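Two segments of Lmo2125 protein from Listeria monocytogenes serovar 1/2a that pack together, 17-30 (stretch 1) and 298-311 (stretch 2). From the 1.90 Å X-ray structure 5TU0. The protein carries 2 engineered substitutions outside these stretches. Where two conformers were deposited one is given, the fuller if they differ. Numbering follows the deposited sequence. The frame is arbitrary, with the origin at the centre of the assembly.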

# COMPACT_ATOMS: atom_id res chain seq x y z
N ALA A 17 -6.51 2.03 -17.56
CA ALA A 17 -6.81 3.29 -18.24
C ALA A 17 -5.92 4.45 -17.83
O ALA A 17 -5.50 5.24 -18.68
CB ALA A 17 -8.27 3.66 -18.04
N GLY A 18 -5.61 4.54 -16.53
CA GLY A 18 -4.79 5.63 -16.01
C GLY A 18 -3.35 5.67 -16.48
O GLY A 18 -2.67 6.66 -16.27
N TYR A 19 -2.88 4.61 -17.12
CA TYR A 19 -1.51 4.57 -17.61
C TYR A 19 -1.42 4.51 -19.14
O TYR A 19 -0.32 4.53 -19.68
CB TYR A 19 -0.78 3.37 -17.04
CG TYR A 19 -0.79 3.31 -15.53
CD1 TYR A 19 -0.20 4.30 -14.78
CD2 TYR A 19 -1.37 2.23 -14.86
CE1 TYR A 19 -0.21 4.26 -13.40
CE2 TYR A 19 -1.39 2.18 -13.47
CZ TYR A 19 -0.81 3.19 -12.75
OH TYR A 19 -0.82 3.14 -11.38
N LYS A 20 -2.57 4.46 -19.82
CA LYS A 20 -2.58 4.33 -21.28
C LYS A 20 -1.83 5.48 -21.97
O LYS A 20 -0.97 5.23 -22.82
CB LYS A 20 -4.01 4.24 -21.81
CG LYS A 20 -4.10 3.70 -23.23
CD LYS A 20 -5.51 3.82 -23.77
CE LYS A 20 -5.59 3.29 -25.19
NZ LYS A 20 -6.91 3.67 -25.77
N ASP A 21 -2.15 6.72 -21.59
CA ASP A 21 -1.47 7.89 -22.19
C ASP A 21 0.03 7.88 -21.93
O ASP A 21 0.83 8.23 -22.81
CB ASP A 21 -2.07 9.20 -21.67
CG ASP A 21 -3.51 9.42 -22.11
OD1 ASP A 21 -3.97 8.72 -23.04
OD2 ASP A 21 -4.18 10.31 -21.55
N TYR A 22 0.41 7.50 -20.72
CA TYR A 22 1.80 7.41 -20.33
C TYR A 22 2.54 6.40 -21.19
O TYR A 22 3.61 6.71 -21.74
CB TYR A 22 1.94 7.05 -18.84
CG TYR A 22 3.30 6.55 -18.47
CD1 TYR A 22 4.38 7.41 -18.41
CD2 TYR A 22 3.51 5.19 -18.16
CE1 TYR A 22 5.65 6.95 -18.08
CE2 TYR A 22 4.77 4.72 -17.83
CZ TYR A 22 5.84 5.61 -17.78
OH TYR A 22 7.10 5.16 -17.44
N VAL A 23 1.97 5.20 -21.32
CA VAL A 23 2.60 4.16 -22.13
C VAL A 23 2.70 4.64 -23.61
O VAL A 23 3.74 4.45 -24.25
CB VAL A 23 1.90 2.80 -21.99
CG1 VAL A 23 2.43 1.78 -22.99
CG2 VAL A 23 2.09 2.27 -20.57
N ASN A 24 1.64 5.28 -24.11
CA ASN A 24 1.66 5.80 -25.49
C ASN A 24 2.73 6.87 -25.70
O ASN A 24 3.39 6.88 -26.74
CB ASN A 24 0.28 6.29 -25.94
CG ASN A 24 -0.62 5.16 -26.39
OD1 ASN A 24 -0.15 4.14 -26.90
ND2 ASN A 24 -1.91 5.33 -26.21
N LYS A 25 2.92 7.72 -24.70
CA LYS A 25 3.96 8.74 -24.77
C LYS A 25 5.37 8.12 -24.85
O LYS A 25 6.17 8.52 -25.68
CB LYS A 25 3.92 9.68 -23.56
CG LYS A 25 4.88 10.86 -23.67
CD LYS A 25 4.68 11.86 -22.54
CE LYS A 25 5.13 13.26 -22.90
NZ LYS A 25 4.17 13.92 -23.82
N ILE A 26 5.66 7.13 -24.00
CA ILE A 26 7.02 6.58 -23.96
C ILE A 26 7.33 5.43 -24.92
O ILE A 26 8.50 5.14 -25.13
CB ILE A 26 7.40 6.11 -22.54
CG1 ILE A 26 6.62 4.84 -22.12
CG2 ILE A 26 7.19 7.25 -21.55
CD1 ILE A 26 7.11 4.20 -20.83
N LYS A 27 6.32 4.79 -25.51
CA LYS A 27 6.62 3.60 -26.33
C LYS A 27 7.49 3.87 -27.57
O LYS A 27 8.27 3.02 -27.98
CB LYS A 27 5.35 2.88 -26.75
CG LYS A 27 4.54 3.59 -27.81
CD LYS A 27 3.28 2.82 -28.11
CE LYS A 27 2.58 3.39 -29.32
NZ LYS A 27 1.23 2.79 -29.47
N GLY A 28 7.34 5.06 -28.14
CA GLY A 28 8.06 5.41 -29.37
C GLY A 28 9.56 5.19 -29.34
O GLY A 28 10.13 4.57 -30.25
N ASP A 29 10.22 5.71 -28.31
CA ASP A 29 11.68 5.59 -28.20
C ASP A 29 12.13 4.13 -28.00
O ASP A 29 13.19 3.72 -28.49
CB ASP A 29 12.22 6.53 -27.14
CG ASP A 29 12.05 7.99 -27.50
OD1 ASP A 29 12.17 8.33 -28.70
OD2 ASP A 29 11.80 8.80 -26.61
N PHE A 30 11.28 3.35 -27.33
CA PHE A 30 11.54 1.92 -27.15
C PHE A 30 11.42 1.19 -28.50
O PHE A 30 12.26 0.35 -28.84
CB PHE A 30 10.58 1.32 -26.15
CG PHE A 30 10.77 -0.14 -25.93
CD1 PHE A 30 11.73 -0.59 -25.02
CD2 PHE A 30 10.02 -1.08 -26.62
CE1 PHE A 30 11.92 -1.95 -24.80
CE2 PHE A 30 10.21 -2.44 -26.42
CZ PHE A 30 11.16 -2.88 -25.50
N GLN A 298 15.54 5.77 -15.20
CA GLN A 298 15.28 7.10 -14.63
C GLN A 298 14.41 8.00 -15.50
O GLN A 298 13.48 8.61 -15.01
CB GLN A 298 16.59 7.82 -14.33
CG GLN A 298 16.38 9.20 -13.72
CD GLN A 298 17.67 9.89 -13.35
OE1 GLN A 298 18.75 9.33 -13.49
NE2 GLN A 298 17.56 11.11 -12.84
N LYS A 299 14.73 8.09 -16.79
CA LYS A 299 13.96 8.94 -17.70
C LYS A 299 12.46 8.60 -17.70
O LYS A 299 11.61 9.48 -17.51
CB LYS A 299 14.53 8.83 -19.14
CG LYS A 299 13.86 9.75 -20.15
CD LYS A 299 14.56 9.70 -21.51
CE LYS A 299 13.96 10.69 -22.50
NZ LYS A 299 12.54 10.36 -22.84
N ASN A 300 12.15 7.32 -17.87
CA ASN A 300 10.75 6.90 -17.98
C ASN A 300 10.03 6.93 -16.65
O ASN A 300 8.83 7.18 -16.60
CB ASN A 300 10.65 5.55 -18.68
CG ASN A 300 11.14 5.62 -20.11
OD1 ASN A 300 10.68 6.46 -20.90
ND2 ASN A 300 12.09 4.76 -20.44
N GLN A 301 10.76 6.71 -15.56
CA GLN A 301 10.18 6.84 -14.22
C GLN A 301 9.85 8.31 -13.91
O GLN A 301 8.84 8.61 -13.28
CB GLN A 301 11.09 6.19 -13.19
CG GLN A 301 10.98 4.68 -13.22
CD GLN A 301 10.03 4.17 -12.16
OE1 GLN A 301 10.41 4.06 -11.00
NE2 GLN A 301 8.79 3.84 -12.54
N GLU A 302 10.69 9.23 -14.39
CA GLU A 302 10.40 10.66 -14.23
C GLU A 302 9.18 11.05 -15.06
O GLU A 302 8.31 11.79 -14.58
CB GLU A 302 11.62 11.54 -14.56
CG GLU A 302 12.71 11.37 -13.52
CD GLU A 302 13.97 12.16 -13.79
OE1 GLU A 302 14.09 12.84 -14.84
OE2 GLU A 302 14.86 12.07 -12.91
N THR A 303 9.08 10.52 -16.28
CA THR A 303 7.89 10.80 -17.10
C THR A 303 6.62 10.23 -16.41
O THR A 303 5.57 10.86 -16.42
CB THR A 303 8.02 10.22 -18.52
OG1 THR A 303 9.17 10.81 -19.15
CG2 THR A 303 6.78 10.51 -19.34
N LEU A 304 6.74 9.05 -15.82
CA LEU A 304 5.60 8.46 -15.09
C LEU A 304 5.09 9.44 -14.04
O LEU A 304 3.89 9.71 -13.96
CB LEU A 304 5.97 7.14 -14.42
CG LEU A 304 4.87 6.48 -13.57
CD1 LEU A 304 3.69 6.04 -14.43
CD2 LEU A 304 5.44 5.32 -12.78
N TYR A 305 6.00 9.97 -13.23
CA TYR A 305 5.62 10.92 -12.19
C TYR A 305 5.03 12.19 -12.78
O TYR A 305 4.05 12.74 -12.26
CB TYR A 305 6.81 11.28 -11.29
CG TYR A 305 6.43 12.29 -10.23
CD1 TYR A 305 5.71 11.90 -9.11
CD2 TYR A 305 6.75 13.64 -10.37
CE1 TYR A 305 5.32 12.81 -8.14
CE2 TYR A 305 6.37 14.56 -9.40
CZ TYR A 305 5.66 14.13 -8.29
OH TYR A 305 5.28 15.02 -7.32
N ASP A 306 5.64 12.66 -13.86
CA ASP A 306 5.15 13.86 -14.52
C ASP A 306 3.71 13.70 -15.00
O ASP A 306 2.92 14.63 -14.88
CB ASP A 306 6.05 14.22 -15.71
CG ASP A 306 7.42 14.78 -15.30
OD1 ASP A 306 7.59 15.22 -14.15
OD2 ASP A 306 8.32 14.83 -16.16
N MET A 307 3.38 12.52 -15.51
CA MET A 307 2.07 12.23 -16.07
C MET A 307 0.97 11.86 -15.08
O MET A 307 -0.19 12.23 -15.25
CB MET A 307 2.22 11.06 -17.05
CG MET A 307 3.04 11.42 -18.27
SD MET A 307 2.17 12.63 -19.27
CE MET A 307 0.83 11.63 -19.92
N THR A 308 1.35 11.15 -14.03
CA THR A 308 0.37 10.55 -13.10
C THR A 308 0.46 10.95 -11.64
O THR A 308 -0.46 10.67 -10.90
CB THR A 308 0.55 9.01 -13.11
OG1 THR A 308 1.83 8.68 -12.55
CG2 THR A 308 0.45 8.46 -14.52
N ASN A 309 1.56 11.59 -11.25
CA ASN A 309 1.82 11.97 -9.85
C ASN A 309 2.05 10.75 -8.94
O ASN A 309 2.07 10.90 -7.73
CB ASN A 309 0.76 12.92 -9.26
CG ASN A 309 0.89 14.35 -9.77
OD1 ASN A 309 0.32 15.26 -9.20
ND2 ASN A 309 1.64 14.54 -10.84
N GLU A 310 2.23 9.57 -9.52
CA GLU A 310 2.54 8.39 -8.71
C GLU A 310 4.04 8.38 -8.45
O GLU A 310 4.83 8.69 -9.33
CB GLU A 310 2.03 7.12 -9.38
CG GLU A 310 0.50 7.15 -9.45
CD GLU A 310 -0.13 5.82 -9.71
OE1 GLU A 310 0.11 4.90 -8.93
OE2 GLU A 310 -0.91 5.71 -10.68
N VAL A 311 4.41 8.05 -7.22
CA VAL A 311 5.80 8.11 -6.80
C VAL A 311 6.64 6.98 -7.38
O VAL A 311 6.32 5.81 -7.19
CB VAL A 311 5.90 8.10 -5.26
CG1 VAL A 311 7.35 8.20 -4.83
CG2 VAL A 311 5.07 9.26 -4.69
O HOH W 1 7.78 3.76 -15.23

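The helices of the two stretches cross at 136° between their N-to-C directions, with 9.8 Å between axes at closest approach, and two tyrosines of the first carry the polar links to the second. Tyr-22 fits as a knob among Asn-300, Thr-303, Leu-304 and Met-307. Its OH donates to Asn-300 O at 2.8 Å, although that carbonyl already accepts the helical bond from Leu-304 N (2.9 Å from Asn-300 O), so the oxygen serves two donors. The same hydroxyl accepts from a water at 2.7 Å from Tyr-22 OH; the water in turn accepts from Gln-301 NE2 at 2.9 Å, and both roles of the phenol are thereby filled. Leu-304 CD1 lies over one face of the Tyr-22 ring, 3.8 Å from its centroid and 11° off the normal.

Tyr-19 reaches beyond the helix end, where its OH donates to Glu-310 OE2 at 2.7 Å, the carboxylate oxygen lying near the ring plane. Thr-308 secures this turn: its OG1 donates to Leu-304 O at 2.7 Å and accepts from Glu-310 N at 3.2 Å, while its methyl CG2 approaches Tyr-19 CD1 at 4.2 Å. At the other end, Asp-29 OD2 and Lys-299 NZ remain 4.1 Å apart, beyond a salt bridge.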